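Local coordinates for D-3-phosphoglycerate dehydrogenase oxidoreductase protein (Ralstonia solanacearum, PDB 3GG9) that probably oxidises D-3-phosphoglycerate with NAD as the hydride acceptor, the first step of serine synthesis from a glycolytic intermediate, at residues Ser107-Ala110 with Pro111-Thr115; Leu114-Ala117 with Leu118-Ala121; Leu223-Asp227 with Glu228-Ile232; Gly286-Leu289 with Leu290-Asn294; Tyr309-Tyr312 with Phe313-Phe317. All coordinates share one frame; numbering follows the deposited sequence.

Contact 1 of 5, residues Ser107-Ala110 with Pro111-Thr115; sequences SPVA and PAELT
Val109 and Glu113, one helical turn apart, run side by side and point the same way, and CG1 of Val109 lies 3.7 Å from OE2 of Glu113. The valine brings that methyl alongside the carboxylate because CG1 is anti to its backbone N (chi1 -179°), while the glutamate chain is extended beyond CG. The carboxylate itself is gripped across the dimer interface: OE1 and OE2 accept the backbone N-H groups of Leu158 and Lys159 of the second subunit. Beneath these side chains Glu113 N donates to Val109 O at 2.9 Å, with an N-H...O angle of 163°. Pro111 lies back over the preceding turn, its CG 3.3 Å from Pro108 O. Pro111 has no N-H to give; the i to i+4 bonds within these residues run from Ala112 N to Pro108 O through Leu114 N to Ala110 O. Further on, Thr115 OG1 reaches Pro111 O at 2.8 Å, and Thr115 N bonds to the same oxygen from the opposite face of its plane; the hydroxyl of Thr115 is also hydrogen-bonded to that of Thr250. The arrangement is that of the first turns of an alpha-helix, here helix 109-123, with proline at an early position.

Contact 2 of 5, residues Leu114-Ala117 with Leu118-Ala121; sequences LTWA and LVMA
Trp116 and Met120 make a Met-aromatic contact between successive turns of helix 109-123, at the subunit interface, among residues that are all buried. The sulfur stands oblique to the indole: Met120 SD is 4.4 Å from the centroid of the five-membered ring of Trp116 and 63° off the ring normal. Its nearest ring atom is Trp116 NE1, at 3.6 Å from Met120 SD. The tryptophan swings its ring along the helix toward the next turn with CG anti to the backbone N (chi1 -153°). In the methionine, CG is anti to the carbonyl carbon and chi2 is nearly extended, which brings CG and SD past CD1 and NE1 of the indole. Val119 meets the same ring differently: its CB stands over one face, offset toward the rim, and Val119 CG2 comes to 4.1 Å from Trp116 CE3.

The backbone beneath is regular alpha-helix, with four i to i+4 bonds in succession; Met120 N to Trp116 O, at 3.0 Å, is almost perfectly straight (N-H...O 179°). In the Rossmann-type domain, one side of this helix packs on the parallel sheet: Thr115 and Val119 both touch Val248 of strand 246-249, and they reach Ser220 and Val218 of strand 218-221 respectively. The indole also meets Tyr178 edge-to-face and the ring of Phe182, while Phe182 and Met120 of the second subunit press on it from across the interface. On another side of the helix, Leu114 and Leu118 join methyl to methyl, CD1 to CD1 at 3.9 Å.

Contact 3 of 5, residues Leu223-Asp227 with Glu228-Ile232; sequences LRLND and ETRSI. Unlike the reference sequence in segment 228-232: Ser231 (reference Gly). With SO4 (sulfate ion), chain F; SO4 (sulfate ion), chain E.
Thr229 and Arg230 bury the most surface here, each folding back on residues three to five positions earlier. The hydroxyl of Thr229 both gives and receives. It donates to Arg224 O at 2.8 Å, in the carbonyl plane and on a lone pair, and OG1 accepts Asn226 N at 3.0 Å. With chi1 at 63°, OG1 sits between the threonine's own N and carbonyl carbon, the position from which it faces both partners. Asn226 returns the grip: its OD1 accepts Thr229 N at 3.1 Å and, weakly, Glu228 N. Arg230 is tied by its backbone, N to Asn226 O at 2.9 Å, with the donor nearly along the C=O axis. Its guanidinium passes the side chain of Leu225, whose CG lies over one face.

Arg224 instead reaches two sulfates, probably from the crystallisation liquor. NE and NH1 hold one edge-on, and Lys170 N and Ile171 N bind the same ion; NH2 reaches the other. Asn226, with OD1 on Thr229 N and O on Arg230 N, forms an Asx motif, followed by a type II turn at Thr229-Ile232. This loop follows strand 218-221 of the Rossmann-type sheet, beside sulfate sites that may mark a pocket for phosphates of cofactor or substrate.

Contact 4 of 5, residues Gly286-Leu289 with Leu290-Asn294; sequences GHTL and LRMEN
Gly286 CA lies 4.2 Å from Leu290 CD1, just before the short 3-10 turn 288-291. The glycine has a positive phi of 91°, a conformation that this residue readily takes. Next, His287 works in two ways. Its ND1 accepts Leu289 N in the ring plane at 3.1 Å, a bond that fixes the rotation of the imidazole, and its carbonyl O accepts Leu290 N at 3.0 Å from 57° above the carbonyl plane. The CB of His287 also packs on Leu290 CG, 3.9 Å away.

Thr288 repeats the i to i+3 pattern, its O taking Arg291 N. The guanidinium of Arg291, bent back at chi3 (-72°), lays one face over the Thr288 backbone, with CA 3.7 Å above the plane and toward the rim. Leu289 gives its O to Met292 N at 3.3 Å, completing three successive 3-10 bonds. The methyl CE of Met292 is modelled near both Thr288 CG2 and Leu289 CD2, but so close to the threonine that its position is doubtful.

The turn lies in the connection between strands 272-275 and 295-297 at one edge of the Rossmann-type sheet. Leu289 touches Val262 and Leu265 of helix 260-267 as well as Cys295 and Cys297 of strand 295-297, while Leu290 packs on Leu133 of the second subunit.

Contact 5 of 5, residues Tyr309-Tyr312 with Phe313-Phe317; sequences YEMY and FGIAF. With SO4 (sulfate ion), chain E.
Phe313 directs its CG anti to the carbonyl carbon (chi1 -66°), back along the helix toward Tyr309, whose chi1 of -93° lies off the usual staggered values and turns its ring to meet it. The two side chains lie side by side, and the edge of Phe313 meets the face of Tyr309 in a T-shaped stack. The ring centroids are 5.0 Å apart and the planes stand at 66°. Phe313 CE2 does the touching: it sits over the centre of the Tyr309 ring and comes to 3.6 Å from Tyr309 CG. Below the rings Phe313 N donates to Tyr309 O at 2.9 Å, and the Phe313 edge also passes that oxygen, with CD2 3.2 Å from Tyr309 O.

At the next positions along the helix, Met311 and Ile315 run alongside each other, CG to CD1 at 4.1 Å. Tyr312 is met in its ring plane, at the edge, by a sulfate probably from the crystallisation liquor. Its hydroxyl accepts a hydrogen bond from Ser107 N; O1 and O3 of the ion both lie near it, and which takes its proton is not settled.

Helix 306-324 carries these residues against the smaller domain: Tyr309 OH bonds to Arg58, the carboxylate of Glu310 accepts Asp19 N and Cys20 N, Phe313 packs on Val15 and Ile55, and Ala316 O takes the hydroxyl of Ser76 of strand 74-77.

From the N terminus, contacts 1 and 2 come first and share Leu114 and Thr115, so they overlap on helix 109-123, and both face the second subunit. The rest follow in series, with none nested in or crossing another. Contact 3 closes a loop after strand 218-221, and contact 4 a turn between strands 272-275 and 295-297, their nearest atoms about 15 Å apart. Contact 5 lies on helix 306-324, yet returns to the start: Tyr312 OH is 2.9 Å from Ser107 N, a probable hydrogen bond joining this helix to contact 1. In the crystal one sulfate, probably from the liquor, lies between Arg224 of contact 3 and Tyr312 of contact 5.

Contact 1 of 5, residues Ser107-Ala110 with Pro111-Thr115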
# COMPACT_ATOMS: atom_id res chain seq x y z
N SER A 107 -9.41 16.99 -8.90
CA SER A 107 -8.15 17.13 -8.17
C SER A 107 -7.26 15.92 -8.45
O SER A 107 -7.75 14.78 -8.51
CB SER A 107 -8.41 17.32 -6.66
OG SER A 107 -7.23 17.20 -5.88
N PRO A 108 -5.94 16.14 -8.63
CA PRO A 108 -5.10 14.98 -8.91
C PRO A 108 -4.66 14.22 -7.65
O PRO A 108 -4.11 13.15 -7.78
CB PRO A 108 -3.87 15.61 -9.61
CG PRO A 108 -3.71 16.99 -8.84
CD PRO A 108 -5.16 17.41 -8.59
N VAL A 109 -4.88 14.76 -6.45
CA VAL A 109 -4.22 14.21 -5.27
C VAL A 109 -4.68 12.80 -4.88
O VAL A 109 -3.83 11.94 -4.67
CB VAL A 109 -4.35 15.14 -4.06
CG1 VAL A 109 -3.63 14.56 -2.84
CG2 VAL A 109 -3.78 16.52 -4.45
N ALA A 110 -5.99 12.58 -4.79
CA ALA A 110 -6.54 11.23 -4.44
C ALA A 110 -6.15 10.11 -5.39
O ALA A 110 -5.73 9.05 -4.93
CB ALA A 110 -8.05 11.26 -4.24
N PRO A 111 -6.28 10.33 -6.72
CA PRO A 111 -5.78 9.26 -7.59
C PRO A 111 -4.26 9.12 -7.65
O PRO A 111 -3.79 8.04 -7.94
CB PRO A 111 -6.36 9.63 -8.97
CG PRO A 111 -6.50 11.12 -8.91
CD PRO A 111 -6.96 11.39 -7.50
N ALA A 112 -3.49 10.18 -7.40
CA ALA A 112 -2.05 10.02 -7.33
C ALA A 112 -1.65 9.18 -6.11
O ALA A 112 -0.79 8.29 -6.20
CB ALA A 112 -1.34 11.40 -7.26
N GLU A 113 -2.25 9.47 -4.96
CA GLU A 113 -1.92 8.73 -3.76
C GLU A 113 -2.35 7.29 -3.93
O GLU A 113 -1.68 6.37 -3.47
CB GLU A 113 -2.59 9.33 -2.55
CG GLU A 113 -1.96 10.68 -2.21
CD GLU A 113 -2.30 11.18 -0.84
OE1 GLU A 113 -2.99 10.46 -0.10
OE2 GLU A 113 -1.87 12.30 -0.46
N LEU A 114 -3.47 7.13 -4.58
CA LEU A 114 -3.99 5.76 -4.81
C LEU A 114 -3.04 4.96 -5.70
O LEU A 114 -2.79 3.77 -5.44
CB LEU A 114 -5.37 5.84 -5.42
CG LEU A 114 -6.16 4.51 -5.46
CD1 LEU A 114 -5.89 3.70 -6.76
CD2 LEU A 114 -5.91 3.64 -4.19
N THR A 115 -2.57 5.57 -6.78
CA THR A 115 -1.51 4.98 -7.62
C THR A 115 -0.32 4.47 -6.82
O THR A 115 0.15 3.35 -7.01
CB THR A 115 -1.02 5.99 -8.71
OG1 THR A 115 -2.14 6.40 -9.49
CG2 THR A 115 0.03 5.36 -9.61

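Contact 2 of 5, residues Leu114-Ala117 with Leu118-Ala121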
# COMPACT_ATOMS: atom_id res chain seq x y z
N LEU A 114 -3.47 7.13 -4.58
CA LEU A 114 -3.99 5.76 -4.81
C LEU A 114 -3.04 4.96 -5.70
O LEU A 114 -2.79 3.77 -5.44
CB LEU A 114 -5.37 5.84 -5.42
CG LEU A 114 -6.16 4.51 -5.46
CD1 LEU A 114 -5.89 3.70 -6.76
CD2 LEU A 114 -5.91 3.64 -4.19
N THR A 115 -2.57 5.57 -6.78
CA THR A 115 -1.51 4.98 -7.62
C THR A 115 -0.32 4.47 -6.82
O THR A 115 0.15 3.35 -7.01
CB THR A 115 -1.02 5.99 -8.71
OG1 THR A 115 -2.14 6.40 -9.49
CG2 THR A 115 0.03 5.36 -9.61
N TRP A 116 0.17 5.29 -5.89
CA TRP A 116 1.31 4.93 -5.07
C TRP A 116 1.00 3.86 -4.05
O TRP A 116 1.85 3.03 -3.76
CB TRP A 116 1.89 6.16 -4.34
CG TRP A 116 3.34 5.93 -4.08
CD1 TRP A 116 3.92 5.63 -2.89
CD2 TRP A 116 4.38 5.87 -5.07
NE1 TRP A 116 5.29 5.44 -3.06
CE2 TRP A 116 5.58 5.58 -4.40
CE3 TRP A 116 4.41 6.07 -6.46
CZ2 TRP A 116 6.81 5.47 -5.07
CZ3 TRP A 116 5.62 5.95 -7.13
CH2 TRP A 116 6.80 5.66 -6.43
N ALA A 117 -0.21 3.87 -3.53
CA ALA A 117 -0.67 2.86 -2.58
C ALA A 117 -0.61 1.50 -3.28
O ALA A 117 -0.19 0.52 -2.69
CB ALA A 117 -2.12 3.19 -2.12
N LEU A 118 -1.00 1.48 -4.55
CA LEU A 118 -0.94 0.25 -5.36
C LEU A 118 0.47 -0.20 -5.72
O LEU A 118 0.76 -1.38 -5.71
CB LEU A 118 -1.76 0.41 -6.63
CG LEU A 118 -3.28 0.32 -6.50
CD1 LEU A 118 -3.91 0.58 -7.86
CD2 LEU A 118 -3.67 -1.06 -5.98
N VAL A 119 1.35 0.75 -6.06
CA VAL A 119 2.79 0.49 -6.24
C VAL A 119 3.39 -0.20 -5.03
O VAL A 119 4.02 -1.24 -5.18
CB VAL A 119 3.64 1.83 -6.52
CG1 VAL A 119 5.10 1.53 -6.48
CG2 VAL A 119 3.27 2.40 -7.86
N MET A 120 3.23 0.40 -3.84
CA MET A 120 3.72 -0.18 -2.59
C MET A 120 3.03 -1.51 -2.23
O MET A 120 3.70 -2.47 -1.82
CB MET A 120 3.61 0.86 -1.47
CG MET A 120 4.43 2.09 -1.85
SD MET A 120 4.95 3.04 -0.44
CE MET A 120 6.48 2.14 -0.13
N ALA A 121 1.72 -1.59 -2.44
CA ALA A 121 0.96 -2.79 -2.11
C ALA A 121 1.46 -3.93 -2.98
O ALA A 121 1.77 -4.99 -2.47
CB ALA A 121 -0.53 -2.56 -2.29

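Contact 3 of 5, residues Leu223-Asp227 with Glu228-Ile232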
# COMPACT_ATOMS: atom_id res chain seq x y z
N LEU A 223 -2.45 8.81 -18.45
CA LEU A 223 -2.92 9.42 -19.70
C LEU A 223 -4.43 9.52 -19.67
O LEU A 223 -5.10 8.66 -19.10
CB LEU A 223 -2.51 8.56 -20.90
CG LEU A 223 -1.03 8.29 -21.17
CD1 LEU A 223 -0.85 7.21 -22.22
CD2 LEU A 223 -0.33 9.59 -21.60
N ARG A 224 -4.96 10.57 -20.28
CA ARG A 224 -6.39 10.68 -20.52
C ARG A 224 -6.69 9.85 -21.76
O ARG A 224 -5.83 9.72 -22.66
CB ARG A 224 -6.79 12.15 -20.74
CG ARG A 224 -6.58 13.07 -19.51
CD ARG A 224 -7.76 13.06 -18.55
NE ARG A 224 -7.40 13.54 -17.21
CZ ARG A 224 -8.15 13.41 -16.11
NH1 ARG A 224 -7.70 13.90 -14.96
NH2 ARG A 224 -9.34 12.81 -16.14
N LEU A 225 -7.88 9.26 -21.79
CA LEU A 225 -8.33 8.45 -22.92
C LEU A 225 -8.95 9.33 -24.02
O LEU A 225 -9.89 10.09 -23.76
CB LEU A 225 -9.33 7.39 -22.49
CG LEU A 225 -9.73 6.35 -23.56
CD1 LEU A 225 -8.53 5.61 -24.10
CD2 LEU A 225 -10.76 5.38 -23.01
N ASN A 226 -8.39 9.21 -25.22
CA ASN A 226 -8.88 9.89 -26.42
C ASN A 226 -8.40 9.09 -27.63
O ASN A 226 -7.73 8.07 -27.46
CB ASN A 226 -8.39 11.36 -26.48
CG ASN A 226 -6.87 11.49 -26.37
OD1 ASN A 226 -6.13 10.76 -27.02
ND2 ASN A 226 -6.41 12.43 -25.55
N ASP A 227 -8.72 9.56 -28.84
CA ASP A 227 -8.37 8.82 -30.07
C ASP A 227 -6.88 8.62 -30.29
O ASP A 227 -6.46 7.64 -30.90
CB ASP A 227 -8.99 9.49 -31.31
CG ASP A 227 -10.50 9.37 -31.34
OD1 ASP A 227 -11.16 10.35 -31.73
OD2 ASP A 227 -11.03 8.29 -30.98
N GLU A 228 -6.08 9.53 -29.75
CA GLU A 228 -4.63 9.41 -29.83
C GLU A 228 -4.09 8.32 -28.90
O GLU A 228 -3.13 7.64 -29.26
CB GLU A 228 -3.97 10.76 -29.52
CG GLU A 228 -4.04 11.80 -30.66
CD GLU A 228 -5.45 12.33 -30.91
OE1 GLU A 228 -6.05 12.93 -29.99
OE2 GLU A 228 -5.96 12.13 -32.04
N THR A 229 -4.71 8.15 -27.73
CA THR A 229 -4.19 7.26 -26.69
C THR A 229 -4.90 5.92 -26.52
O THR A 229 -4.42 5.05 -25.78
CB THR A 229 -4.22 7.94 -25.32
OG1 THR A 229 -5.58 8.20 -24.97
CG2 THR A 229 -3.43 9.23 -25.32
N ARG A 230 -6.04 5.74 -27.18
CA ARG A 230 -6.69 4.43 -27.17
C ARG A 230 -5.76 3.38 -27.79
O ARG A 230 -5.26 3.59 -28.90
CB ARG A 230 -8.01 4.48 -27.92
CG ARG A 230 -8.85 3.22 -27.79
CD ARG A 230 -10.17 3.36 -28.52
NE ARG A 230 -10.94 4.52 -28.06
CZ ARG A 230 -11.82 4.50 -27.06
NH1 ARG A 230 -12.46 5.61 -26.74
NH2 ARG A 230 -12.06 3.37 -26.40
N SER A 231 -5.52 2.30 -27.04
CA SER A 231 -4.64 1.17 -27.43
C SER A 231 -3.19 1.58 -27.65
O SER A 231 -2.47 0.91 -28.40
CB SER A 231 -5.16 0.42 -28.67
OG SER A 231 -6.51 0.06 -28.53
N ILE A 232 -2.76 2.65 -26.99
CA ILE A 232 -1.41 3.17 -27.17
C ILE A 232 -0.37 2.21 -26.60
O ILE A 232 0.81 2.26 -26.96
CB ILE A 232 -1.26 4.60 -26.56
CG1 ILE A 232 -0.04 5.34 -27.13
CG2 ILE A 232 -1.29 4.55 -25.02
CD1 ILE A 232 0.03 6.80 -26.76
S SO4 F . -4.23 14.97 -15.65
O1 SO4 F . -5.34 15.23 -14.74
O2 SO4 F . -4.72 14.47 -16.95
O3 SO4 F . -3.54 16.24 -15.87
O4 SO4 F . -3.36 13.94 -15.07
S SO4 E . -11.65 14.67 -12.95
O1 SO4 E . -12.51 13.92 -12.06
O2 SO4 E . -12.34 15.85 -13.43
O3 SO4 E . -10.45 15.08 -12.22
O4 SO4 E . -11.28 13.80 -14.06

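Contact 4 of 5, residues Gly286-Leu289 with Leu290-Asn294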
# COMPACT_ATOMS: atom_id res chain seq x y z
N GLY A 286 -17.14 -11.27 -11.67
CA GLY A 286 -15.76 -11.71 -11.78
C GLY A 286 -15.09 -11.23 -13.05
O GLY A 286 -15.71 -10.56 -13.89
N HIS A 287 -13.82 -11.61 -13.18
CA HIS A 287 -12.95 -11.18 -14.26
C HIS A 287 -11.70 -12.03 -14.23
O HIS A 287 -11.21 -12.41 -13.15
CB HIS A 287 -12.56 -9.70 -14.09
CG HIS A 287 -11.99 -9.10 -15.33
ND1 HIS A 287 -10.66 -9.26 -15.68
CD2 HIS A 287 -12.55 -8.37 -16.32
CE1 HIS A 287 -10.44 -8.65 -16.83
NE2 HIS A 287 -11.57 -8.10 -17.24
N THR A 288 -11.16 -12.31 -15.41
CA THR A 288 -9.91 -13.08 -15.58
C THR A 288 -8.78 -12.57 -14.67
O THR A 288 -8.10 -13.36 -14.01
CB THR A 288 -9.48 -13.05 -17.08
OG1 THR A 288 -10.52 -13.63 -17.87
CG2 THR A 288 -8.23 -13.83 -17.33
N LEU A 289 -8.60 -11.25 -14.63
CA LEU A 289 -7.54 -10.63 -13.83
C LEU A 289 -7.68 -10.85 -12.34
O LEU A 289 -6.68 -10.88 -11.63
CB LEU A 289 -7.47 -9.13 -14.12
CG LEU A 289 -6.79 -8.66 -15.40
CD1 LEU A 289 -6.84 -7.16 -15.39
CD2 LEU A 289 -5.31 -9.17 -15.49
N LEU A 290 -8.92 -11.01 -11.87
CA LEU A 290 -9.19 -11.24 -10.45
C LEU A 290 -8.76 -12.63 -10.02
O LEU A 290 -8.53 -12.87 -8.85
CB LEU A 290 -10.68 -11.01 -10.11
CG LEU A 290 -11.32 -9.63 -10.35
CD1 LEU A 290 -12.74 -9.55 -9.79
CD2 LEU A 290 -10.49 -8.57 -9.73
N ARG A 291 -8.66 -13.54 -10.98
CA ARG A 291 -8.23 -14.91 -10.69
C ARG A 291 -6.73 -15.14 -10.93
O ARG A 291 -6.26 -16.27 -10.89
CB ARG A 291 -9.08 -15.90 -11.48
CG ARG A 291 -10.57 -15.71 -11.21
CD ARG A 291 -11.42 -16.80 -11.86
NE ARG A 291 -11.51 -16.67 -13.31
CZ ARG A 291 -12.33 -15.84 -13.97
NH1 ARG A 291 -12.32 -15.85 -15.29
NH2 ARG A 291 -13.15 -15.01 -13.32
N MET A 292 -6.00 -14.05 -11.15
CA MET A 292 -4.54 -14.08 -11.32
C MET A 292 -3.82 -13.55 -10.08
O MET A 292 -3.99 -12.38 -9.70
CB MET A 292 -4.14 -13.26 -12.55
CG MET A 292 -4.34 -13.99 -13.88
SD MET A 292 -3.86 -13.05 -15.36
CE MET A 292 -5.43 -12.79 -16.06
N GLU A 293 -2.99 -14.40 -9.47
CA GLU A 293 -2.22 -14.06 -8.26
C GLU A 293 -1.22 -12.92 -8.49
O GLU A 293 -0.87 -12.19 -7.55
CB GLU A 293 -1.50 -15.30 -7.70
CG GLU A 293 -0.38 -15.86 -8.58
CD GLU A 293 0.49 -16.91 -7.89
OE1 GLU A 293 0.34 -17.12 -6.65
OE2 GLU A 293 1.32 -17.53 -8.59
N ASN A 294 -0.76 -12.76 -9.73
CA ASN A 294 0.14 -11.64 -10.10
C ASN A 294 -0.58 -10.42 -10.68
O ASN A 294 0.03 -9.59 -11.36
CB ASN A 294 1.26 -12.11 -11.04
CG ASN A 294 0.73 -12.73 -12.32
OD1 ASN A 294 -0.38 -13.28 -12.34
ND2 ASN A 294 1.52 -12.66 -13.38

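Contact 5 of 5, residues Tyr309-Tyr312 with Phe313-Phe317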
# COMPACT_ATOMS: atom_id res chain seq x y z
N TYR A 309 -14.49 13.42 -2.29
CA TYR A 309 -15.97 13.46 -2.37
C TYR A 309 -16.52 14.81 -1.84
O TYR A 309 -17.37 15.45 -2.47
CB TYR A 309 -16.58 12.28 -1.60
CG TYR A 309 -16.87 11.03 -2.45
CD1 TYR A 309 -16.11 10.73 -3.59
CD2 TYR A 309 -17.90 10.15 -2.11
CE1 TYR A 309 -16.38 9.58 -4.38
CE2 TYR A 309 -18.18 9.00 -2.90
CZ TYR A 309 -17.41 8.74 -4.03
OH TYR A 309 -17.65 7.61 -4.82
N GLU A 310 -16.01 15.26 -0.71
CA GLU A 310 -16.45 16.56 -0.19
C GLU A 310 -16.30 17.66 -1.25
O GLU A 310 -17.26 18.37 -1.51
CB GLU A 310 -15.72 16.94 1.11
CG GLU A 310 -16.11 16.11 2.35
CD GLU A 310 -17.52 16.38 2.93
OE1 GLU A 310 -17.86 15.68 3.93
OE2 GLU A 310 -18.29 17.25 2.40
N MET A 311 -15.12 17.76 -1.88
CA MET A 311 -14.82 18.75 -2.93
C MET A 311 -15.67 18.51 -4.19
O MET A 311 -16.34 19.43 -4.67
CB MET A 311 -13.32 18.73 -3.30
CG MET A 311 -12.93 19.76 -4.39
SD MET A 311 -11.40 19.38 -5.31
CE MET A 311 -10.18 19.89 -4.10
N TYR A 312 -15.64 17.29 -4.70
CA TYR A 312 -16.36 16.95 -5.93
C TYR A 312 -17.87 17.22 -5.85
O TYR A 312 -18.40 17.95 -6.68
CB TYR A 312 -16.08 15.51 -6.36
CG TYR A 312 -14.79 15.32 -7.15
CD1 TYR A 312 -14.82 14.98 -8.50
CD2 TYR A 312 -13.54 15.48 -6.54
CE1 TYR A 312 -13.63 14.80 -9.23
CE2 TYR A 312 -12.34 15.31 -7.27
CZ TYR A 312 -12.40 14.96 -8.60
OH TYR A 312 -11.24 14.79 -9.33
N PHE A 313 -18.54 16.65 -4.85
CA PHE A 313 -19.97 16.87 -4.64
C PHE A 313 -20.31 18.27 -4.15
O PHE A 313 -21.32 18.86 -4.56
CB PHE A 313 -20.52 15.81 -3.70
CG PHE A 313 -20.48 14.43 -4.31
CD1 PHE A 313 -21.53 14.00 -5.11
CD2 PHE A 313 -19.36 13.62 -4.16
CE1 PHE A 313 -21.51 12.75 -5.71
CE2 PHE A 313 -19.31 12.33 -4.77
CZ PHE A 313 -20.39 11.92 -5.54
N GLY A 314 -19.47 18.82 -3.28
CA GLY A 314 -19.68 20.22 -2.87
C GLY A 314 -19.87 21.11 -4.09
O GLY A 314 -20.84 21.86 -4.17
N ILE A 315 -18.97 20.97 -5.06
CA ILE A 315 -19.04 21.74 -6.30
C ILE A 315 -20.22 21.37 -7.18
O ILE A 315 -20.89 22.27 -7.68
CB ILE A 315 -17.70 21.67 -7.10
CG1 ILE A 315 -16.64 22.50 -6.37
CG2 ILE A 315 -17.86 22.19 -8.52
CD1 ILE A 315 -15.22 22.17 -6.80
N ALA A 316 -20.49 20.08 -7.39
CA ALA A 316 -21.65 19.69 -8.20
C ALA A 316 -22.99 20.16 -7.60
O ALA A 316 -23.88 20.57 -8.35
CB ALA A 316 -21.66 18.15 -8.47
N PHE A 317 -23.10 20.14 -6.27
CA PHE A 317 -24.29 20.60 -5.55
C PHE A 317 -24.42 22.12 -5.60
O PHE A 317 -25.50 22.64 -5.88
CB PHE A 317 -24.30 20.15 -4.09
CG PHE A 317 -24.36 18.66 -3.89
CD1 PHE A 317 -24.70 17.79 -4.93
CD2 PHE A 317 -24.08 18.11 -2.64
CE1 PHE A 317 -24.76 16.42 -4.71
CE2 PHE A 317 -24.15 16.74 -2.42
CZ PHE A 317 -24.49 15.89 -3.46
S SO4 E . -11.65 14.67 -12.95
O1 SO4 E . -12.51 13.92 -12.06
O2 SO4 E . -12.34 15.85 -13.43
O3 SO4 E . -10.45 15.08 -12.22
O4 SO4 E . -11.28 13.80 -14.06